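Local atomic coordinates of putative TIM-barrel metal-dependent hydrolase (Mycobacterium avium subsp. paratuberculosis S397, PDB entry 4DZI), a protein that is a putative metal-dependent hydrolase of the amidohydrolase superfamily, probably cleaving its still unidentified substrate at a two-metal centre, occupied here by cadmium ions. Residues L193-A197 with P198-L202; D214-W217 with A218-E222; S274-H278 with G279-R283; H300-I303 with K304-K308; E323-R326 with N327-I331. All coordinates share one frame; numbering follows the deposited sequence.

Interaction 1 (L193-A197 with P198-L202)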
# COMPACT_ATOMS: atom_id res chain seq x y z
N LEU C 193 -3.69 19.27 -13.92
CA LEU C 193 -3.87 18.05 -13.13
C LEU C 193 -3.47 16.84 -13.95
O LEU C 193 -3.95 16.66 -15.07
CB LEU C 193 -5.35 17.88 -12.74
CG LEU C 193 -5.88 19.05 -11.93
CD1 LEU C 193 -7.34 18.74 -11.59
CD2 LEU C 193 -5.06 19.28 -10.66
N VAL C 194 -2.60 15.99 -13.41
CA VAL C 194 -2.36 14.70 -14.01
C VAL C 194 -2.86 13.69 -12.99
O VAL C 194 -2.71 13.91 -11.79
CB VAL C 194 -0.85 14.49 -14.29
CG1 VAL C 194 -0.54 13.03 -14.67
CG2 VAL C 194 -0.39 15.42 -15.43
N ARG C 195 -3.51 12.63 -13.47
CA ARG C 195 -4.11 11.70 -12.53
C ARG C 195 -3.03 10.91 -11.75
O ARG C 195 -2.09 10.42 -12.33
CB ARG C 195 -5.03 10.75 -13.27
CG ARG C 195 -5.82 9.85 -12.32
CD ARG C 195 -6.91 9.06 -13.05
NE ARG C 195 -6.30 8.24 -14.11
CZ ARG C 195 -6.46 6.93 -14.23
NH1 ARG C 195 -7.20 6.23 -13.38
NH2 ARG C 195 -5.87 6.30 -15.26
N PRO C 196 -3.21 10.78 -10.42
CA PRO C 196 -2.21 10.01 -9.63
C PRO C 196 -2.46 8.51 -9.80
O PRO C 196 -3.06 7.87 -8.95
CB PRO C 196 -2.47 10.45 -8.18
CG PRO C 196 -3.91 10.94 -8.19
CD PRO C 196 -4.13 11.54 -9.57
N ALA C 197 -2.03 7.98 -10.93
CA ALA C 197 -2.36 6.61 -11.30
C ALA C 197 -1.38 6.21 -12.40
O ALA C 197 -0.78 7.07 -13.05
CB ALA C 197 -3.79 6.54 -11.87
N PRO C 198 -1.26 4.92 -12.62
CA PRO C 198 -0.52 4.45 -13.81
C PRO C 198 -1.03 5.11 -15.09
O PRO C 198 -2.24 5.35 -15.23
CB PRO C 198 -0.84 2.95 -13.83
CG PRO C 198 -1.06 2.61 -12.38
CD PRO C 198 -1.83 3.80 -11.84
N VAL C 199 -0.13 5.45 -16.00
CA VAL C 199 -0.55 6.07 -17.25
C VAL C 199 -1.00 5.00 -18.23
O VAL C 199 -0.24 4.07 -18.54
CB VAL C 199 0.62 6.88 -17.90
CG1 VAL C 199 0.19 7.44 -19.24
CG2 VAL C 199 1.10 8.01 -16.98
N PRO C 200 -2.23 5.13 -18.75
CA PRO C 200 -2.71 4.11 -19.68
C PRO C 200 -1.85 4.06 -20.95
O PRO C 200 -1.35 5.09 -21.43
CB PRO C 200 -4.13 4.60 -20.02
CG PRO C 200 -4.54 5.35 -18.80
CD PRO C 200 -3.28 6.10 -18.41
N GLY C 201 -1.69 2.86 -21.49
CA GLY C 201 -0.91 2.72 -22.74
C GLY C 201 -1.62 1.88 -23.77
O GLY C 201 -2.49 1.10 -23.44
N LEU C 202 -1.27 2.08 -25.05
CA LEU C 202 -1.82 1.24 -26.11
C LEU C 202 -1.40 -0.19 -25.89
O LEU C 202 -2.18 -1.12 -26.08
CB LEU C 202 -1.32 1.71 -27.47
CG LEU C 202 -1.95 2.97 -28.04
CD1 LEU C 202 -1.24 3.34 -29.33
CD2 LEU C 202 -3.44 2.74 -28.28
O HOH W 1 -4.36 3.77 -15.26

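Interaction 2 (D214-W217 with A218-E222)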
# COMPACT_ATOMS: atom_id res chain seq x y z
N ASP C 214 8.87 12.66 -20.95
CA ASP C 214 9.76 13.79 -20.75
C ASP C 214 9.35 15.09 -21.47
O ASP C 214 9.51 16.17 -20.91
CB ASP C 214 11.20 13.42 -21.12
CG ASP C 214 11.86 12.59 -20.04
OD1 ASP C 214 11.49 12.79 -18.85
OD2 ASP C 214 12.70 11.71 -20.37
N PRO C 215 8.85 15.00 -22.70
CA PRO C 215 8.48 16.26 -23.36
C PRO C 215 7.36 17.04 -22.62
O PRO C 215 7.44 18.26 -22.51
CB PRO C 215 8.04 15.80 -24.75
CG PRO C 215 8.88 14.56 -24.98
CD PRO C 215 8.88 13.86 -23.65
N VAL C 216 6.38 16.33 -22.08
CA VAL C 216 5.36 16.96 -21.22
C VAL C 216 5.97 17.60 -19.96
O VAL C 216 5.69 18.75 -19.66
CB VAL C 216 4.25 15.95 -20.85
CG1 VAL C 216 3.30 16.54 -19.79
CG2 VAL C 216 3.47 15.53 -22.10
N TRP C 217 6.74 16.85 -19.19
CA TRP C 217 7.34 17.46 -17.98
C TRP C 217 8.22 18.63 -18.32
O TRP C 217 8.26 19.61 -17.56
CB TRP C 217 8.16 16.48 -17.17
CG TRP C 217 7.42 15.23 -16.77
CD1 TRP C 217 7.80 13.90 -17.00
CD2 TRP C 217 6.13 15.14 -16.08
NE1 TRP C 217 6.89 13.03 -16.48
CE2 TRP C 217 5.85 13.71 -15.94
CE3 TRP C 217 5.21 16.08 -15.57
CZ2 TRP C 217 4.71 13.25 -15.29
CZ3 TRP C 217 4.06 15.60 -14.94
CH2 TRP C 217 3.81 14.22 -14.81
N ALA C 218 8.94 18.54 -19.44
CA ALA C 218 9.78 19.69 -19.83
C ALA C 218 8.94 20.94 -20.16
O ALA C 218 9.31 22.06 -19.77
CB ALA C 218 10.72 19.33 -21.00
N ARG C 219 7.82 20.76 -20.88
CA ARG C 219 6.94 21.90 -21.12
C ARG C 219 6.46 22.56 -19.82
O ARG C 219 6.46 23.77 -19.68
CB ARG C 219 5.73 21.53 -21.98
CG ARG C 219 6.02 21.20 -23.44
CD ARG C 219 6.48 22.40 -24.26
NE ARG C 219 6.00 22.30 -25.65
CZ ARG C 219 6.53 21.54 -26.61
NH1 ARG C 219 7.60 20.77 -26.38
NH2 ARG C 219 5.99 21.55 -27.82
N LEU C 220 6.05 21.76 -18.84
CA LEU C 220 5.52 22.35 -17.61
C LEU C 220 6.63 23.02 -16.82
O LEU C 220 6.45 24.09 -16.24
CB LEU C 220 4.86 21.26 -16.74
CG LEU C 220 3.61 20.66 -17.37
CD1 LEU C 220 3.15 19.46 -16.55
CD2 LEU C 220 2.52 21.71 -17.44
N ALA C 221 7.79 22.36 -16.75
CA ALA C 221 8.85 22.87 -15.94
C ALA C 221 9.36 24.22 -16.51
O ALA C 221 9.59 25.15 -15.76
CB ALA C 221 9.98 21.84 -15.90
N GLU C 222 9.47 24.30 -17.83
CA GLU C 222 9.94 25.54 -18.50
C GLU C 222 8.94 26.65 -18.34
O GLU C 222 9.31 27.83 -18.25
CB GLU C 222 10.15 25.31 -20.02
CG GLU C 222 11.18 24.25 -20.37
CD GLU C 222 12.48 24.40 -19.60
OE1 GLU C 222 13.10 23.37 -19.29
OE2 GLU C 222 12.88 25.55 -19.31
O HOH W 2 9.02 19.72 -24.27

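Interaction 3 (S274-H278 with G279-R283)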
# COMPACT_ATOMS: atom_id res chain seq x y z
N SER C 274 6.66 6.77 -8.21
CA SER C 274 6.89 6.69 -9.64
C SER C 274 7.63 7.91 -10.14
O SER C 274 8.61 7.80 -10.88
CB SER C 274 5.55 6.52 -10.34
OG SER C 274 5.71 6.62 -11.74
N MET C 275 7.14 9.10 -9.76
CA MET C 275 7.77 10.35 -10.18
C MET C 275 9.22 10.42 -9.74
O MET C 275 10.12 10.77 -10.53
CB MET C 275 7.01 11.56 -9.61
CG MET C 275 5.62 11.70 -10.21
SD MET C 275 5.56 12.35 -11.90
CE MET C 275 6.09 14.04 -11.63
N ILE C 276 9.45 10.14 -8.46
CA ILE C 276 10.77 10.34 -7.89
C ILE C 276 11.74 9.26 -8.32
O ILE C 276 12.83 9.58 -8.84
CB ILE C 276 10.75 10.42 -6.36
CG1 ILE C 276 9.97 11.67 -5.91
CG2 ILE C 276 12.18 10.51 -5.81
CD1 ILE C 276 9.57 11.68 -4.45
N VAL C 277 11.37 8.00 -8.09
CA VAL C 277 12.30 6.88 -8.37
C VAL C 277 12.69 6.81 -9.83
O VAL C 277 13.85 6.53 -10.15
CB VAL C 277 11.69 5.53 -7.89
CG1 VAL C 277 12.52 4.35 -8.39
CG2 VAL C 277 11.58 5.53 -6.37
N HIS C 278 11.76 7.10 -10.71
CA HIS C 278 12.05 7.05 -12.12
C HIS C 278 12.62 8.35 -12.67
O HIS C 278 12.66 8.54 -13.83
CB HIS C 278 10.87 6.53 -12.94
CG HIS C 278 10.67 5.05 -12.84
ND1 HIS C 278 9.49 4.45 -13.18
CD2 HIS C 278 11.49 4.06 -12.44
CE1 HIS C 278 9.60 3.15 -13.01
NE2 HIS C 278 10.80 2.89 -12.56
N GLY C 279 13.04 9.21 -11.78
CA GLY C 279 13.89 10.35 -12.15
C GLY C 279 13.21 11.54 -12.81
O GLY C 279 13.83 12.28 -13.55
N VAL C 280 11.91 11.73 -12.58
CA VAL C 280 11.28 12.90 -13.18
C VAL C 280 11.89 14.21 -12.68
O VAL C 280 12.09 15.12 -13.47
CB VAL C 280 9.76 12.90 -12.95
CG1 VAL C 280 9.17 14.22 -13.49
CG2 VAL C 280 9.16 11.70 -13.66
N PHE C 281 12.14 14.33 -11.38
CA PHE C 281 12.74 15.54 -10.84
C PHE C 281 14.25 15.61 -11.12
O PHE C 281 14.85 16.69 -11.12
CB PHE C 281 12.44 15.71 -9.36
CG PHE C 281 10.96 15.74 -9.07
CD1 PHE C 281 10.18 16.80 -9.54
CD2 PHE C 281 10.37 14.73 -8.35
CE1 PHE C 281 8.81 16.83 -9.28
CE2 PHE C 281 9.00 14.75 -8.08
CZ PHE C 281 8.23 15.81 -8.54
N THR C 282 14.86 14.44 -11.36
CA THR C 282 16.27 14.42 -11.78
C THR C 282 16.38 15.04 -13.16
O THR C 282 17.21 15.92 -13.39
CB THR C 282 16.79 12.99 -11.79
OG1 THR C 282 16.71 12.45 -10.47
CG2 THR C 282 18.26 12.94 -12.33
N ARG C 283 15.52 14.62 -14.08
CA ARG C 283 15.57 15.14 -15.46
C ARG C 283 14.99 16.53 -15.58
O ARG C 283 15.34 17.29 -16.51
CB ARG C 283 14.88 14.18 -16.43
CG ARG C 283 15.61 12.85 -16.57
CD ARG C 283 14.98 11.95 -17.60
NE ARG C 283 13.62 11.53 -17.21
CZ ARG C 283 13.34 10.54 -16.37
NH1 ARG C 283 14.31 9.86 -15.76
NH2 ARG C 283 12.06 10.26 -16.10
O HOH W 3 13.26 12.24 -9.60

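Interaction 4 (H300-I303 with K304-K308). With SO4 (sulfate ion), chain J.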
# COMPACT_ATOMS: atom_id res chain seq x y z
N HIS C 300 5.78 9.95 5.33
CA HIS C 300 6.79 9.30 6.13
C HIS C 300 7.13 7.90 5.63
O HIS C 300 8.28 7.52 5.68
CB HIS C 300 6.49 9.34 7.61
CG HIS C 300 5.43 8.38 8.01
ND1 HIS C 300 4.12 8.58 7.70
CD2 HIS C 300 5.49 7.19 8.72
CE1 HIS C 300 3.39 7.55 8.18
NE2 HIS C 300 4.23 6.70 8.81
N ARG C 301 6.14 7.14 5.15
CA ARG C 301 6.47 5.81 4.58
C ARG C 301 7.25 5.96 3.31
O ARG C 301 8.15 5.17 3.03
CB ARG C 301 5.21 4.97 4.29
CG ARG C 301 4.32 4.71 5.50
CD ARG C 301 2.96 5.39 5.34
NE ARG C 301 2.30 4.89 4.13
CZ ARG C 301 1.17 5.40 3.65
NH1 ARG C 301 0.60 6.42 4.31
NH2 ARG C 301 0.62 4.93 2.51
N LEU C 302 6.88 6.95 2.50
CA LEU C 302 7.56 7.16 1.24
C LEU C 302 9.04 7.49 1.52
O LEU C 302 9.93 6.94 0.85
CB LEU C 302 6.85 8.27 0.43
CG LEU C 302 7.52 8.60 -0.90
CD1 LEU C 302 7.44 7.46 -1.90
CD2 LEU C 302 6.83 9.85 -1.51
N ILE C 303 9.29 8.36 2.49
CA ILE C 303 10.67 8.75 2.85
C ILE C 303 11.48 7.51 3.28
O ILE C 303 12.58 7.28 2.78
CB ILE C 303 10.71 9.88 3.91
CG1 ILE C 303 10.35 11.22 3.26
CG2 ILE C 303 12.10 10.00 4.56
CD1 ILE C 303 10.06 12.31 4.26
N LYS C 304 10.89 6.67 4.13
CA LYS C 304 11.57 5.44 4.60
C LYS C 304 11.94 4.57 3.42
O LYS C 304 13.08 4.10 3.29
CB LYS C 304 10.69 4.65 5.55
CG LYS C 304 11.37 3.40 6.10
CD LYS C 304 10.71 2.95 7.40
CE LYS C 304 11.39 1.73 8.00
NZ LYS C 304 10.80 0.47 7.45
N ARG C 305 10.98 4.34 2.54
CA ARG C 305 11.20 3.46 1.38
C ARG C 305 12.16 4.07 0.36
O ARG C 305 12.93 3.35 -0.28
CB ARG C 305 9.85 3.13 0.74
CG ARG C 305 8.97 2.29 1.66
CD ARG C 305 7.52 2.24 1.17
NE ARG C 305 6.74 1.32 2.02
CZ ARG C 305 5.41 1.32 2.11
NH1 ARG C 305 4.78 0.43 2.87
NH2 ARG C 305 4.69 2.23 1.44
N LEU C 306 12.12 5.40 0.16
CA LEU C 306 13.05 6.01 -0.78
C LEU C 306 14.48 5.88 -0.26
O LEU C 306 15.39 5.61 -1.04
CB LEU C 306 12.73 7.50 -1.00
CG LEU C 306 11.46 7.70 -1.82
CD1 LEU C 306 11.11 9.18 -1.78
CD2 LEU C 306 11.66 7.21 -3.25
N LYS C 307 14.64 6.07 1.05
CA LYS C 307 15.97 5.99 1.67
C LYS C 307 16.54 4.58 1.49
O LYS C 307 17.73 4.40 1.22
CB LYS C 307 15.89 6.29 3.16
CG LYS C 307 15.82 7.75 3.56
CD LYS C 307 16.00 7.85 5.07
CE LYS C 307 15.61 9.22 5.62
NZ LYS C 307 16.37 10.33 4.98
N LYS C 308 15.69 3.58 1.67
CA LYS C 308 16.10 2.17 1.47
C LYS C 308 16.44 1.90 0.01
O LYS C 308 17.47 1.31 -0.30
CB LYS C 308 14.98 1.25 1.97
CG LYS C 308 15.11 -0.23 1.60
CD LYS C 308 16.12 -0.99 2.43
CE LYS C 308 16.13 -2.46 2.02
NZ LYS C 308 14.79 -3.10 2.06
S SO4 J . 1.15 1.44 2.51
O1 SO4 J . 2.04 0.41 2.00
O2 SO4 J . 1.51 2.02 3.83
O3 SO4 J . 1.43 2.55 1.55
O4 SO4 J . -0.29 1.32 2.40

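Interaction 5 (E323-R326 with N327-I331)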
# COMPACT_ATOMS: atom_id res chain seq x y z
N GLU C 323 15.48 14.59 -0.70
CA GLU C 323 15.63 16.02 -0.92
C GLU C 323 14.80 16.49 -2.12
O GLU C 323 14.31 17.61 -2.13
CB GLU C 323 17.11 16.39 -1.07
CG GLU C 323 17.85 16.26 0.26
CD GLU C 323 17.12 16.95 1.42
OE1 GLU C 323 16.89 18.17 1.30
OE2 GLU C 323 16.78 16.29 2.44
N GLN C 324 14.66 15.63 -3.13
CA GLN C 324 13.78 15.93 -4.26
C GLN C 324 12.36 16.05 -3.77
O GLN C 324 11.66 16.96 -4.17
CB GLN C 324 13.87 14.89 -5.37
CG GLN C 324 15.22 14.94 -6.10
CD GLN C 324 15.30 13.91 -7.19
OE1 GLN C 324 14.63 12.88 -7.12
NE2 GLN C 324 16.13 14.17 -8.21
N LEU C 325 11.94 15.14 -2.90
CA LEU C 325 10.58 15.27 -2.31
C LEU C 325 10.40 16.61 -1.60
O LEU C 325 9.38 17.30 -1.79
CB LEU C 325 10.26 14.10 -1.37
CG LEU C 325 8.95 14.18 -0.58
CD1 LEU C 325 7.72 14.06 -1.51
CD2 LEU C 325 8.95 13.07 0.48
N ARG C 326 11.39 16.99 -0.79
CA ARG C 326 11.31 18.21 -0.00
C ARG C 326 11.43 19.46 -0.86
O ARG C 326 10.88 20.51 -0.50
CB ARG C 326 12.42 18.25 1.05
CG ARG C 326 12.28 17.12 2.03
CD ARG C 326 13.43 17.05 3.05
NE ARG C 326 12.92 16.38 4.24
CZ ARG C 326 13.62 15.56 5.01
NH1 ARG C 326 14.90 15.31 4.72
NH2 ARG C 326 13.03 14.99 6.07
N ASN C 327 12.16 19.37 -1.96
CA ASN C 327 12.39 20.53 -2.81
C ASN C 327 11.29 20.79 -3.84
O ASN C 327 10.94 21.94 -4.08
CB ASN C 327 13.69 20.38 -3.58
CG ASN C 327 14.07 21.65 -4.32
OD1 ASN C 327 14.42 22.66 -3.70
ND2 ASN C 327 14.02 21.61 -5.65
N ASN C 328 10.75 19.72 -4.43
CA ASN C 328 9.88 19.88 -5.59
C ASN C 328 8.39 19.69 -5.35
O ASN C 328 7.61 19.88 -6.27
CB ASN C 328 10.32 18.95 -6.71
CG ASN C 328 11.70 19.29 -7.23
OD1 ASN C 328 12.71 19.06 -6.54
ND2 ASN C 328 11.76 19.84 -8.45
N VAL C 329 8.01 19.26 -4.14
CA VAL C 329 6.63 18.82 -3.88
C VAL C 329 6.01 19.59 -2.72
O VAL C 329 6.55 19.69 -1.62
CB VAL C 329 6.55 17.29 -3.59
CG1 VAL C 329 5.11 16.81 -3.36
CG2 VAL C 329 7.23 16.51 -4.73
N TRP C 330 4.83 20.15 -2.99
CA TRP C 330 4.01 20.76 -1.98
C TRP C 330 2.87 19.83 -1.64
O TRP C 330 2.38 19.11 -2.49
CB TRP C 330 3.42 22.06 -2.55
CG TRP C 330 4.35 23.27 -2.59
CD1 TRP C 330 4.29 24.41 -1.79
CD2 TRP C 330 5.44 23.52 -3.53
NE1 TRP C 330 5.26 25.29 -2.16
CE2 TRP C 330 5.98 24.82 -3.19
CE3 TRP C 330 6.01 22.80 -4.57
CZ2 TRP C 330 7.06 25.37 -3.88
CZ3 TRP C 330 7.09 23.36 -5.25
CH2 TRP C 330 7.59 24.63 -4.92
N ILE C 331 2.41 19.90 -0.41
CA ILE C 331 1.36 18.99 0.06
C ILE C 331 0.25 19.72 0.81
O ILE C 331 0.51 20.43 1.79
CB ILE C 331 1.98 17.95 1.00
CG1 ILE C 331 2.99 17.10 0.23
CG2 ILE C 331 0.87 17.06 1.58
CD1 ILE C 331 3.78 16.17 1.12
O HOH W 4 7.41 17.94 0.42

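Interaction 1 (L193-A197 with P198-L202)
Arg-195 starts out with CG anti to the backbone N (chi1 -173°), runs on nearly straight, then bends at chi3 (58°), and that bend carries the guanidinium round beside Ala-197 and on toward Pro-198 and Pro-200. The methyl of Ala-197 sits 3.6 Å above the guanidinium plane, over its centre, so one face of the cation rests on a plain CB. At the edge, near that plane, Pro-200 brings its CG to 3.9 Å from Arg-195 NH2. A bridging water closes the gap between side chain and backbone: it donates to Pro-198 O at 2.6 Å and accepts a weak bond from Arg-195 NH2 at 2.9 Å. The peptide link itself brings Ala-197 CB and Pro-198 CD to 3.4 Å, as expected before a proline. Pro-196 is the centre of an inverse gamma turn, marked by a weak bond from Ala-197 N to Arg-195 O (2.8 Å). All this lies in the loop from strand 192-193 to helix 214-223. The other terminal nitrogen, Arg-195 NH1, makes a salt bridge to Glu-130 and a hydrogen bond to Asp-233 O, while Pro-198 packs on Trp-243 of the second subunit. With a carboxylate, a carbonyl and a water as partners, the buried guanidinium is probably charged, and it ties the proline-rich loop to its neighbours through polar bonds as well as packing.

Interaction 2 (D214-W217 with A218-E222)
Trp-217 and Leu-220 meet at a slant on one side of helix 214-223, the helical link of a beta-alpha-beta crossover between parallel strands 192-193 and 227-230. The indole atom CE3 lies 4.1 Å from Leu-220 CD1, the methyl coming to the ring obliquely. Trp-217 has CG anti to its carbonyl carbon (chi1 -55°), which swings the indole toward the preceding turn and leaves its benzene part within range of the leucine. The same methyl, Leu-220 CD1, also touches Val-216 CG1 at 4.4 Å. Under these side chains run regular i to i+4 backbone bonds, from Ala-218 N to Asp-214 O at 2.8 Å and from Ala-221 N to Trp-217 O at 2.9 Å among them.

The buried side of the helix faces helix 174-186, where Val-216 packs on Ala-177 and Val-178, and the indole NE1 is hydrogen-bonded to Leu-208 O. Asp-214, at the first turn, pairs with Arg-211.

Arg-219, though exposed, also reaches helix 174-186, resting on Val-178 and making a salt bridge through NE to Asp-182. Its first torsion (chi1 -69°) puts CG 3.4 Å from Pro-215 O; bends at chi2 and chi3 then turn NH1 to a water. That carbonyl accepts two hydrogen bonds, one from Arg-219 N and one from this water, which lies in the guanidinium plane and accepts from Arg-219 NH1 at 2.8 Å.

Interaction 3 (S274-H278 with G279-R283)
His-278 O is gripped by both terminal nitrogens of Arg-283: NH1 and NH2 each donate to it at 2.9 Å. The fork comes end-on, with the oxygen close to the guanidinium plane, while the two nitrogens lie on opposite faces of the carbonyl plane. Sharing one acceptor bends both bonds, to N-H...O angles of 142° and 139°, but it points the end of the guanidinium at this carbonyl, and with NE also paired the group should be well oriented. Over the centre of that flat group stands Gly-279 O, 3.3 Å above its plane. Arg-283 reaches back this far because its chain bends at chi3 (-65°), and its NE goes on to a salt bridge with Asp-214.

The grip falls just where helix 266-277 ends in a Schellman motif. Gly-279, with positive phi, is the C-prime residue; its N bonds to Ile-276 O, and Val-280 N bonds to Met-275 O at 2.9 Å. Gly-279 is at the same time the N-cap position of the short helix 280-283. A water bridges the two helices, donating to Ile-276 O and accepting from Thr-282 N.

Apolar groups close the turn from the other side. Met-275, bent at chi2 and chi3, lays its CE against Val-280 CG1 at 3.6 Å, and Ile-276 CG1 comes to the edge of the Phe-281 ring, in its plane, 3.9 Å from CE2.

Around this junction, Met-275 and Val-280 lean on Trp-217 of helix 214-223, Ile-276 and Phe-281 face helix 321-328, and His-278 is hydrogen-bonded through ND1 to Ser-207 and through NE2 to Asp-256 of the second subunit.

Interaction 4 (H300-I303 with K304-K308)
Lys-304 opens the second half of this helical run, its N bonded to His-300 O and its side chain led outward to a cation-pi contact with Tyr-297 of the second subunit. Next comes Arg-305, its chain extended from CG to NE and reaching back obliquely toward the start of the helix, so that its guanidinium lies beside Arg-301. The CB of Arg-301 sits above one face of the Arg-305 guanidinium, off toward the rim, 4.0 Å from NH2. Both arginines converge on a sulfate, probably taken from the crystallisation liquor. Arg-305 NH1 donates to sulfate O1 at 2.9 Å and Arg-305 NH2 gives a longer but nearly straight bond to O3 (3.3 Å, 171°). Arg-301 bends at chi2 (115°) and chi3 to come round from its own side, NH2 bonding the same O3 at 2.7 Å with the oxygen in its guanidinium plane. The anion would offset the positive charge gathered here, as probably would Asp-265, bound to Arg-301 NH1, and Asp-264 of the second subunit, bound to Arg-305 NE.

Leu-306 belongs to the buried side: its CD1 lies 3.7 Å from Leu-302 CG, and its backbone N bonds Leu-302 O at 2.8 Å. Lys-307 runs parallel beside Ile-303, with CE 3.7 Å from Ile-303 CG2.

Helix 298-312 is thus amphipathic, its leucines turned to helix 266-277 and its arginines to a sulfate site at the subunit interface, where Arg-266 of both subunits and Arg-305 of the second subunit also bind the anion.

Interaction 5 (E323-R326 with N327-I331)
Leu-325 and Val-329 make the apolar core of this helix end, Leu-325 CD1 lying 4.0 Å from Val-329 CB where the side chains cross. With CG anti to the backbone N (chi1 174°), Leu-325 turns its branched end forward to the valine. Val-329 CB also sits 3.4 Å from Leu-325 O, and the last helical bond, from Val-329 N to that oxygen, is weak. A water takes up part of the slack, donating to both Leu-325 O and Val-329 O.

One residue back the helical bond is firmer, with Asn-328 N bonded to Gln-324 O at 2.9 Å. Asn-327 ND2 donates to Asn-328 OD1 at 3.0 Å, coming from well above its carbonyl plane, and Asn-328 ND2 is held in turn by Leu-287 O and Pro-285 O. Arg-326 NH1 meets Glu-323 OE2 in a salt bridge of 3.1 Å, exactly in the guanidinium plane, while NE bonds Val-345 O.

Further out, Leu-325 packs on Ile-303 of helix 298-312, and Gln-324 NE2 is shared by Glu-319 and Thr-282. Helix 321-328 passes without a linker into strand 329-331, beside strand 289-292, consistent with the alternating helices and parallel strands of a TIM-barrel fold.

How the interactions relate
Interactions 2 to 5 form a connected series: 2 touches 3 through the Asp-214 to Arg-283 salt bridge and the indole of Trp-217, while 3, 4 and 5 meet pairwise through Ile-276, Leu-306, Ile-303, Leu-325 and Phe-281. Interaction 1 touches none, its centre about 15 Å from that of interaction 3. Interactions 1, 3 and 4 are largely buried and reach the second subunit; 2 and 5 keep an exposed side and stay within their own chain. The chemistry follows place: a water-bridged arginine in a proline loop, an amphipathic helix with salt bridges in 2, a capped helix end in 3, an anion site at the interface in 4, a helix running into a strand in 5.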